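Local atomic coordinates of Fe-regulated protein B (Neisseria meningitidis, PDB entry 4AIP), a protein that transports iron across the meningococcal outer membrane as a TonB-dependent transporter. Residues B[678-690]-B[709-723]. Residues are numbered along the deposited sequence; the frame is centred on the assembly and turned at random.
Sequences ENVVRKGFGVNDV and NNVFNKFYYPHSQRW
Asn710 CB rests on Val687 CG1 where strand 702-709 gives way to a loop. Asn710 opens a type I turn to Asn713; its flat amide, which can both give and accept, clasps Lys714, taking a bond from Lys714 N at OD1 and giving one from ND2 to Lys714 O. Next, Val711 N donates to Asn688 O (2.7 Å, 151°), almost in line with the carbonyl. Phe712 brings CE2 to Asn688 CB (3.8 Å). Lys714 passes Gly686 O, its CG 3.5 Å from that oxygen. Tyr716 lays its ring over a face of Phe685 in an offset stack, centroids 4.2 Å apart and planes at 19°; Phe685 CG lies between backbone N and carbonyl carbon (chi1 53°), which lays the ring against Tyr716. Val687 CG2 abuts Tyr716 CZ at 3.6 Å. Strand 681-694 belongs to the transporter's beta-barrel, and the loop joining the last two strands, 702-709 and 733-741, packs on it, running antiparallel to 678-690. His719 suits a place needing both ring and donor: Phe685 points an edge at one face, Arg682 CD covers the opposite one, and NE2 bonds to Lys683 O (2.7 Å), while ND1 accepts from Gly633 N. The Arg682 guanidinium lies between Trp723 CB over one face and His719 O over the other. Broad and flat, the Trp723 indole takes a CH-pi contact, Val680 CA 3.9 Å from the six-membered ring centroid, and NE1 bonds to Glu678 OE2 (3.2 Å) from above the carboxylate plane; Gln670 binds Glu678 OE1.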
ATOM      1  N   GLU B 678     -17.502 -32.964 -29.171  1.00 46.20           N
ATOM      2  CA  GLU B 678     -16.275 -32.202 -29.485  1.00 45.20           C
ATOM      3  C   GLU B 678     -15.131 -33.123 -29.893  1.00 43.88           C
ATOM      4  O   GLU B 678     -14.775 -34.080 -29.188  1.00 43.57           O
ATOM      5  CB  GLU B 678     -15.830 -31.266 -28.336  1.00 44.78           C
ATOM      6  CG  GLU B 678     -16.586 -29.920 -28.255  1.00 44.79           C
ATOM      7  CD  GLU B 678     -16.068 -28.975 -27.145  1.00 45.41           C
ATOM      8  OE1 GLU B 678     -15.731 -29.436 -26.035  1.00 44.46           O
ATOM      9  OE2 GLU B 678     -16.007 -27.745 -27.381  1.00 50.54           O
ATOM     10  N   ASN B 679     -14.555 -32.826 -31.043  1.00 43.19           N
ATOM     11  CA  ASN B 679     -13.407 -33.582 -31.507  1.00 42.41           C
ATOM     12  C   ASN B 679     -12.134 -32.961 -30.928  1.00 39.96           C
ATOM     13  O   ASN B 679     -11.402 -32.235 -31.628  1.00 40.46           O
ATOM     14  CB  ASN B 679     -13.346 -33.612 -33.038  1.00 43.93           C
ATOM     15  CG  ASN B 679     -12.279 -34.585 -33.555  1.00 49.51           C
ATOM     16  OD1 ASN B 679     -12.245 -35.760 -33.162  1.00 51.28           O
ATOM     17  ND2 ASN B 679     -11.388 -34.087 -34.427  1.00 55.79           N
ATOM     18  N   VAL B 680     -11.889 -33.230 -29.649  1.00 35.10           N
ATOM     19  CA  VAL B 680     -10.803 -32.586 -28.947  1.00 30.72           C
ATOM     20  C   VAL B 680      -9.533 -32.973 -29.654  1.00 29.53           C
ATOM     21  O   VAL B 680      -9.233 -34.149 -29.772  1.00 29.91           O
ATOM     22  CB  VAL B 680     -10.716 -33.023 -27.504  1.00 29.55           C
ATOM     23  CG1 VAL B 680      -9.593 -32.318 -26.819  1.00 28.91           C
ATOM     24  CG2 VAL B 680     -12.014 -32.802 -26.798  1.00 26.76           C
ATOM     25  N   VAL B 681      -8.841 -31.956 -30.168  1.00 28.47           N
ATOM     26  CA  VAL B 681      -7.496 -32.042 -30.727  1.00 26.41           C
ATOM     27  C   VAL B 681      -6.726 -30.858 -30.096  1.00 26.90           C
ATOM     28  O   VAL B 681      -7.307 -29.793 -29.859  1.00 24.55           O
ATOM     29  CB  VAL B 681      -7.491 -31.883 -32.292  1.00 25.61           C
ATOM     30  CG1 VAL B 681      -6.100 -31.983 -32.848  1.00 21.79           C
ATOM     31  CG2 VAL B 681      -8.389 -32.913 -32.968  1.00 27.48           C
ATOM     32  N   ARG B 682      -5.420 -31.049 -29.854  1.00 26.60           N
ATOM     33  CA  ARG B 682      -4.534 -29.955 -29.428  1.00 26.89           C
ATOM     34  C   ARG B 682      -3.130 -30.101 -30.055  1.00 26.55           C
ATOM     35  O   ARG B 682      -2.581 -31.199 -30.066  1.00 27.55           O
ATOM     36  CB  ARG B 682      -4.439 -29.852 -27.863  1.00 27.19           C
ATOM     37  CG  ARG B 682      -5.651 -30.494 -27.060  1.00 26.10           C
ATOM     38  CD  ARG B 682      -5.295 -30.867 -25.594  1.00 27.41           C
ATOM     39  NE  ARG B 682      -5.861 -29.831 -24.768  1.00 31.82           N
ATOM     40  CZ  ARG B 682      -6.919 -29.940 -23.975  1.00 29.95           C
ATOM     41  NH1 ARG B 682      -7.554 -31.094 -23.766  1.00 26.81           N
ATOM     42  NH2 ARG B 682      -7.312 -28.845 -23.357  1.00 31.07           N
ATOM     43  N   LYS B 683      -2.564 -28.996 -30.549  1.00 25.27           N
ATOM     44  CA  LYS B 683      -1.207 -28.987 -31.140  1.00 25.65           C
ATOM     45  C   LYS B 683      -0.032 -29.230 -30.199  1.00 23.71           C
ATOM     46  O   LYS B 683      -0.051 -28.787 -29.030  1.00 25.41           O
ATOM     47  CB  LYS B 683      -0.925 -27.668 -31.866  1.00 24.93           C
ATOM     48  CG  LYS B 683      -1.759 -27.501 -33.087  1.00 28.67           C
ATOM     49  CD  LYS B 683      -1.972 -26.043 -33.358  1.00 37.58           C
ATOM     50  CE  LYS B 683      -1.184 -25.515 -34.522  1.00 42.56           C
ATOM     51  NZ  LYS B 683      -2.027 -24.379 -35.086  1.00 46.04           N
ATOM     52  N   GLY B 684       0.990 -29.914 -30.719  1.00 20.35           N
ATOM     53  CA  GLY B 684       2.318 -29.926 -30.109  1.00 15.82           C
ATOM     54  C   GLY B 684       3.067 -28.628 -30.359  1.00 13.73           C
ATOM     55  O   GLY B 684       2.709 -27.823 -31.187  1.00 12.78           O
ATOM     56  N   PHE B 685       4.147 -28.449 -29.642  1.00 13.18           N
ATOM     57  CA  PHE B 685       4.914 -27.219 -29.657  1.00 12.57           C
ATOM     58  C   PHE B 685       6.146 -27.573 -28.906  1.00 13.26           C
ATOM     59  O   PHE B 685       6.136 -28.496 -28.057  1.00 13.20           O
ATOM     60  CB  PHE B 685       4.173 -26.048 -28.957  1.00 13.02           C
ATOM     61  CG  PHE B 685       3.695 -26.356 -27.547  1.00 10.37           C
ATOM     62  CD1 PHE B 685       2.402 -26.896 -27.336  1.00 11.84           C
ATOM     63  CD2 PHE B 685       4.524 -26.071 -26.426  1.00 14.22           C
ATOM     64  CE1 PHE B 685       1.925 -27.192 -26.026  1.00  9.09           C
ATOM     65  CE2 PHE B 685       4.105 -26.366 -25.084  1.00  8.87           C
ATOM     66  CZ  PHE B 685       2.781 -26.933 -24.885  1.00 12.57           C
ATOM     67  N   GLY B 686       7.224 -26.861 -29.203  1.00 14.90           N
ATOM     68  CA  GLY B 686       8.417 -26.936 -28.349  1.00 15.24           C
ATOM     69  C   GLY B 686       8.639 -25.556 -27.797  1.00 16.32           C
ATOM     70  O   GLY B 686       8.434 -24.582 -28.494  1.00 18.25           O
ATOM     71  N   VAL B 687       9.046 -25.467 -26.538  1.00 17.40           N
ATOM     72  CA  VAL B 687       9.567 -24.228 -25.954  1.00 16.19           C
ATOM     73  C   VAL B 687      11.082 -24.434 -25.657  1.00 14.32           C
ATOM     74  O   VAL B 687      11.496 -25.458 -25.087  1.00 11.63           O
ATOM     75  CB  VAL B 687       8.811 -23.891 -24.637  1.00 17.68           C
ATOM     76  CG1 VAL B 687       9.097 -22.457 -24.215  1.00 21.64           C
ATOM     77  CG2 VAL B 687       7.302 -24.037 -24.795  1.00 21.10           C
ATOM     78  N   ASN B 688      11.896 -23.454 -26.031  1.00 13.35           N
ATOM     79  CA  ASN B 688      13.324 -23.499 -25.754  1.00 12.28           C
ATOM     80  C   ASN B 688      13.790 -22.282 -24.965  1.00 12.40           C
ATOM     81  O   ASN B 688      13.429 -21.141 -25.271  1.00  9.80           O
ATOM     82  CB  ASN B 688      14.127 -23.567 -27.048  1.00 11.05           C
ATOM     83  CG  ASN B 688      13.774 -24.777 -27.896  1.00 13.11           C
ATOM     84  OD1 ASN B 688      12.785 -24.762 -28.597  1.00 18.19           O
ATOM     85  ND2 ASN B 688      14.590 -25.816 -27.840  1.00  7.06           N
ATOM     86  N   ASP B 689      14.673 -22.547 -24.013  1.00 13.03           N
ATOM     87  CA  ASP B 689      15.254 -21.533 -23.160  1.00 14.58           C
ATOM     88  C   ASP B 689      16.755 -21.695 -23.116  1.00 14.27           C
ATOM     89  O   ASP B 689      17.256 -22.818 -23.111  1.00 17.26           O
ATOM     90  CB  ASP B 689      14.734 -21.691 -21.708  1.00 15.62           C
ATOM     91  CG  ASP B 689      13.186 -21.674 -21.584  1.00 17.58           C
ATOM     92  OD1 ASP B 689      12.508 -20.934 -22.289  1.00 24.76           O
ATOM     93  OD2 ASP B 689      12.629 -22.334 -20.689  1.00 24.38           O
ATOM     94  N   VAL B 690      17.469 -20.590 -23.035  1.00 13.55           N
ATOM     95  CA  VAL B 690      18.864 -20.601 -22.664  1.00 13.65           C
ATOM     96  C   VAL B 690      18.964 -19.726 -21.402  1.00 14.04           C
ATOM     97  O   VAL B 690      18.173 -18.765 -21.236  1.00 12.83           O
ATOM     98  CB  VAL B 690      19.822 -20.011 -23.821  1.00 15.50           C
ATOM     99  CG1 VAL B 690      19.768 -20.869 -25.165  1.00 12.43           C
ATOM    100  CG2 VAL B 690      19.478 -18.580 -24.127  1.00 12.45           C
ATOM    101  N   ASN B 709      13.842 -17.004 -22.420  1.00 18.68           N
ATOM    102  CA  ASN B 709      12.877 -18.065 -22.331  1.00 17.54           C
ATOM    103  C   ASN B 709      12.000 -17.892 -23.505  1.00 15.84           C
ATOM    104  O   ASN B 709      11.659 -16.761 -23.891  1.00 14.10           O
ATOM    105  CB  ASN B 709      12.012 -17.922 -21.062  1.00 19.02           C
ATOM    106  CG  ASN B 709      12.786 -18.209 -19.755  1.00 22.26           C
ATOM    107  OD1 ASN B 709      13.891 -18.751 -19.725  1.00 23.40           O
ATOM    108  ND2 ASN B 709      12.177 -17.830 -18.668  1.00 33.77           N
ATOM    109  N   ASN B 710      11.614 -19.041 -24.047  1.00 13.53           N
ATOM    110  CA  ASN B 710      10.924 -19.163 -25.292  1.00 12.22           C
ATOM    111  C   ASN B 710      11.740 -18.449 -26.376  1.00 12.53           C
ATOM    112  O   ASN B 710      11.229 -17.612 -27.113  1.00 12.68           O
ATOM    113  CB  ASN B 710       9.457 -18.717 -25.195  1.00 11.24           C
ATOM    114  CG  ASN B 710       8.656 -19.105 -26.432  1.00 17.17           C
ATOM    115  OD1 ASN B 710       9.204 -19.689 -27.404  1.00 20.60           O
ATOM    116  ND2 ASN B 710       7.360 -18.792 -26.419  1.00 14.32           N
ATOM    117  N   VAL B 711      13.010 -18.826 -26.504  1.00 13.01           N
ATOM    118  CA  VAL B 711      13.869 -18.236 -27.540  1.00 15.28           C
ATOM    119  C   VAL B 711      13.198 -17.927 -28.889  1.00 13.95           C
ATOM    120  O   VAL B 711      13.436 -16.850 -29.417  1.00 13.35           O
ATOM    121  CB  VAL B 711      15.118 -19.066 -27.852  1.00 15.64           C
ATOM    122  CG1 VAL B 711      16.124 -18.176 -28.622  1.00 20.22           C
ATOM    123  CG2 VAL B 711      15.733 -19.574 -26.601  1.00 17.16           C
ATOM    124  N   PHE B 712      12.390 -18.860 -29.420  1.00 13.28           N
ATOM    125  CA  PHE B 712      11.863 -18.728 -30.763  1.00 14.33           C
ATOM    126  C   PHE B 712      10.554 -18.017 -30.791  1.00 14.56           C
ATOM    127  O   PHE B 712       9.931 -17.908 -31.828  1.00 13.88           O
ATOM    128  CB  PHE B 712      11.825 -20.080 -31.492  1.00 15.05           C
ATOM    129  CG  PHE B 712      13.139 -20.728 -31.519  1.00 14.46           C
ATOM    130  CD1 PHE B 712      14.186 -20.174 -32.288  1.00 15.92           C
ATOM    131  CD2 PHE B 712      13.371 -21.855 -30.726  1.00 14.32           C
ATOM    132  CE1 PHE B 712      15.462 -20.778 -32.292  1.00 21.88           C
ATOM    133  CE2 PHE B 712      14.634 -22.482 -30.699  1.00 16.86           C
ATOM    134  CZ  PHE B 712      15.689 -21.961 -31.470  1.00 22.60           C
ATOM    135  N   ASN B 713      10.147 -17.499 -29.633  1.00 16.52           N
ATOM    136  CA  ASN B 713       8.883 -16.775 -29.529  1.00 15.96           C
ATOM    137  C   ASN B 713       7.731 -17.604 -30.041  1.00 15.82           C
ATOM    138  O   ASN B 713       6.885 -17.102 -30.750  1.00 16.48           O
ATOM    139  CB  ASN B 713       8.949 -15.455 -30.292  1.00 14.27           C
ATOM    140  CG  ASN B 713       7.928 -14.459 -29.796  1.00 15.77           C
ATOM    141  OD1 ASN B 713       7.532 -14.453 -28.604  1.00 14.43           O
ATOM    142  ND2 ASN B 713       7.499 -13.590 -30.700  1.00 11.11           N
ATOM    143  N   LYS B 714       7.723 -18.882 -29.681  1.00 16.36           N
ATOM    144  CA  LYS B 714       6.649 -19.785 -30.047  1.00 17.91           C
ATOM    145  C   LYS B 714       5.229 -19.323 -29.639  1.00 17.12           C
ATOM    146  O   LYS B 714       4.999 -19.069 -28.476  1.00 18.33           O
ATOM    147  CB  LYS B 714       6.913 -21.165 -29.432  1.00 17.11           C
ATOM    148  CG  LYS B 714       6.739 -22.280 -30.449  1.00 22.03           C
ATOM    149  CD  LYS B 714       5.396 -22.370 -31.084  1.00 28.56           C
ATOM    150  CE  LYS B 714       5.425 -23.404 -32.212  1.00 31.56           C
ATOM    151  NZ  LYS B 714       6.334 -24.518 -31.731  1.00 38.51           N
ATOM    152  N   PHE B 715       4.296 -19.284 -30.590  1.00 15.51           N
ATOM    153  CA  PHE B 715       2.871 -19.122 -30.333  1.00 14.85           C
ATOM    154  C   PHE B 715       2.223 -20.480 -30.068  1.00 15.67           C
ATOM    155  O   PHE B 715       2.150 -21.326 -30.971  1.00 17.14           O
ATOM    156  CB  PHE B 715       2.182 -18.429 -31.528  1.00 13.91           C
ATOM    157  CG  PHE B 715       0.675 -18.225 -31.352  1.00 17.59           C
ATOM    158  CD1 PHE B 715       0.098 -18.125 -30.071  1.00 16.87           C
ATOM    159  CD2 PHE B 715      -0.170 -18.069 -32.469  1.00 18.17           C
ATOM    160  CE1 PHE B 715      -1.278 -17.922 -29.907  1.00 16.84           C
ATOM    161  CE2 PHE B 715      -1.568 -17.907 -32.300  1.00 16.04           C
ATOM    162  CZ  PHE B 715      -2.101 -17.813 -31.020  1.00 19.10           C
ATOM    163  N   TYR B 716       1.713 -20.700 -28.857  1.00 16.05           N
ATOM    164  CA  TYR B 716       1.130 -21.987 -28.533  1.00 15.87           C
ATOM    165  C   TYR B 716       0.223 -21.872 -27.373  1.00 17.30           C
ATOM    166  O   TYR B 716       0.378 -20.904 -26.584  1.00 17.31           O
ATOM    167  CB  TYR B 716       2.217 -23.024 -28.207  1.00 15.55           C
ATOM    168  CG  TYR B 716       2.915 -22.759 -26.891  1.00 15.85           C
ATOM    169  CD1 TYR B 716       3.971 -21.829 -26.810  1.00 10.72           C
ATOM    170  CD2 TYR B 716       2.477 -23.405 -25.676  1.00 12.63           C
ATOM    171  CE1 TYR B 716       4.632 -21.600 -25.555  1.00 14.60           C
ATOM    172  CE2 TYR B 716       3.106 -23.138 -24.418  1.00  8.61           C
ATOM    173  CZ  TYR B 716       4.178 -22.266 -24.367  1.00 11.74           C
ATOM    174  OH  TYR B 716       4.798 -21.993 -23.158  1.00 15.32           O
ATOM    175  N   TYR B 717      -0.673 -22.882 -27.255  1.00 16.85           N
ATOM    176  CA  TYR B 717      -1.517 -23.161 -26.064  1.00 17.64           C
ATOM    177  C   TYR B 717      -1.073 -24.401 -25.321  1.00 18.07           C
ATOM    178  O   TYR B 717      -0.985 -25.462 -25.898  1.00 19.02           O
ATOM    179  CB  TYR B 717      -3.010 -23.306 -26.421  1.00 15.53           C
ATOM    180  CG  TYR B 717      -3.541 -22.014 -27.001  1.00 22.00           C
ATOM    181  CD1 TYR B 717      -4.034 -20.969 -26.162  1.00 15.92           C
ATOM    182  CD2 TYR B 717      -3.489 -21.787 -28.394  1.00 22.26           C
ATOM    183  CE1 TYR B 717      -4.511 -19.806 -26.699  1.00 16.38           C
ATOM    184  CE2 TYR B 717      -3.968 -20.612 -28.935  1.00 23.59           C
ATOM    185  CZ  TYR B 717      -4.466 -19.618 -28.086  1.00 24.43           C
ATOM    186  OH  TYR B 717      -4.917 -18.439 -28.650  1.00 24.48           O
ATOM    187  N   PRO B 718      -0.824 -24.283 -24.006  1.00 19.39           N
ATOM    188  CA  PRO B 718      -0.514 -25.501 -23.242  1.00 17.87           C
ATOM    189  C   PRO B 718      -1.730 -26.377 -23.162  1.00 16.94           C
ATOM    190  O   PRO B 718      -2.862 -25.920 -23.364  1.00 15.74           O
ATOM    191  CB  PRO B 718      -0.183 -24.963 -21.817  1.00 17.73           C
ATOM    192  CG  PRO B 718       0.228 -23.540 -22.044  1.00 17.17           C
ATOM    193  CD  PRO B 718      -0.724 -23.078 -23.157  1.00 18.18           C
ATOM    194  N   HIS B 719      -1.478 -27.623 -22.791  1.00 18.30           N
ATOM    195  CA  HIS B 719      -2.500 -28.667 -22.751  1.00 18.87           C
ATOM    196  C   HIS B 719      -3.437 -28.754 -21.532  1.00 19.10           C
ATOM    197  O   HIS B 719      -4.598 -29.141 -21.694  1.00 20.77           O
ATOM    198  CB  HIS B 719      -1.907 -30.014 -23.179  1.00 17.31           C
ATOM    199  CG  HIS B 719      -1.589 -30.047 -24.643  1.00 19.85           C
ATOM    200  ND1 HIS B 719      -0.902 -31.077 -25.244  1.00 20.50           N
ATOM    201  CD2 HIS B 719      -1.808 -29.125 -25.614  1.00 20.36           C
ATOM    202  CE1 HIS B 719      -0.724 -30.795 -26.521  1.00 20.47           C
ATOM    203  NE2 HIS B 719      -1.273 -29.622 -26.772  1.00 19.20           N
ATOM    204  N   SER B 720      -2.994 -28.362 -20.344  1.00 18.76           N
ATOM    205  CA  SER B 720      -3.893 -28.469 -19.187  1.00 18.01           C
ATOM    206  C   SER B 720      -4.778 -27.279 -19.069  1.00 17.91           C
ATOM    207  O   SER B 720      -4.541 -26.402 -18.283  1.00 19.91           O
ATOM    208  CB  SER B 720      -3.101 -28.640 -17.907  1.00 17.30           C
ATOM    209  OG  SER B 720      -2.030 -29.526 -18.121  1.00 15.05           O
ATOM    210  N   GLN B 721      -5.829 -27.247 -19.841  1.00 19.05           N
ATOM    211  CA  GLN B 721      -6.775 -26.140 -19.785  1.00 21.45           C
ATOM    212  C   GLN B 721      -7.765 -26.599 -20.815  1.00 22.83           C
ATOM    213  O   GLN B 721      -7.553 -27.650 -21.400  1.00 23.41           O
ATOM    214  CB  GLN B 721      -6.103 -24.809 -20.213  1.00 21.52           C
ATOM    215  CG  GLN B 721      -5.741 -24.723 -21.698  1.00 20.95           C
ATOM    216  CD  GLN B 721      -4.640 -23.788 -21.995  1.00 20.42           C
ATOM    217  OE1 GLN B 721      -3.612 -23.821 -21.357  1.00 26.05           O
ATOM    218  NE2 GLN B 721      -4.838 -22.939 -22.982  1.00 23.81           N
ATOM    219  N   ARG B 722      -8.838 -25.854 -21.069  1.00 24.09           N
ATOM    220  CA  ARG B 722      -9.714 -26.271 -22.143  1.00 25.07           C
ATOM    221  C   ARG B 722      -9.006 -26.109 -23.471  1.00 25.27           C
ATOM    222  O   ARG B 722      -8.022 -25.380 -23.583  1.00 25.58           O
ATOM    223  CB  ARG B 722     -10.998 -25.487 -22.136  1.00 25.56           C
ATOM    224  CG  ARG B 722     -11.580 -25.257 -20.767  1.00 27.96           C
ATOM    225  CD  ARG B 722     -12.901 -24.586 -20.995  1.00 33.37           C
ATOM    226  NE  ARG B 722     -13.561 -24.180 -19.769  1.00 35.50           N
ATOM    227  CZ  ARG B 722     -14.462 -24.911 -19.129  1.00 36.32           C
ATOM    228  NH1 ARG B 722     -14.801 -26.103 -19.569  1.00 38.90           N
ATOM    229  NH2 ARG B 722     -15.022 -24.445 -18.034  1.00 40.88           N
ATOM    230  N   TRP B 723      -9.554 -26.764 -24.478  1.00 26.60           N
ATOM    231  CA  TRP B 723      -8.896 -27.000 -25.756  1.00 26.63           C
ATOM    232  C   TRP B 723      -9.252 -25.984 -26.834  1.00 26.69           C
ATOM    233  O   TRP B 723      -8.610 -25.952 -27.906  1.00 27.79           O
ATOM    234  CB  TRP B 723      -9.317 -28.379 -26.226  1.00 26.24           C
ATOM    235  CG  TRP B 723     -10.640 -28.376 -26.914  1.00 26.49           C
ATOM    236  CD1 TRP B 723     -11.909 -28.193 -26.347  1.00 23.65           C
ATOM    237  CD2 TRP B 723     -10.841 -28.568 -28.307  1.00 26.74           C
ATOM    238  NE1 TRP B 723     -12.872 -28.299 -27.320  1.00 26.37           N
ATOM    239  CE2 TRP B 723     -12.255 -28.519 -28.536  1.00 28.69           C
ATOM    240  CE3 TRP B 723      -9.971 -28.833 -29.384  1.00 21.77           C
ATOM    241  CZ2 TRP B 723     -12.808 -28.669 -29.824  1.00 28.49           C
ATOM    242  CZ3 TRP B 723     -10.500 -28.996 -30.641  1.00 27.45           C
ATOM    243  CH2 TRP B 723     -11.925 -28.913 -30.867  1.00 27.39           C
TER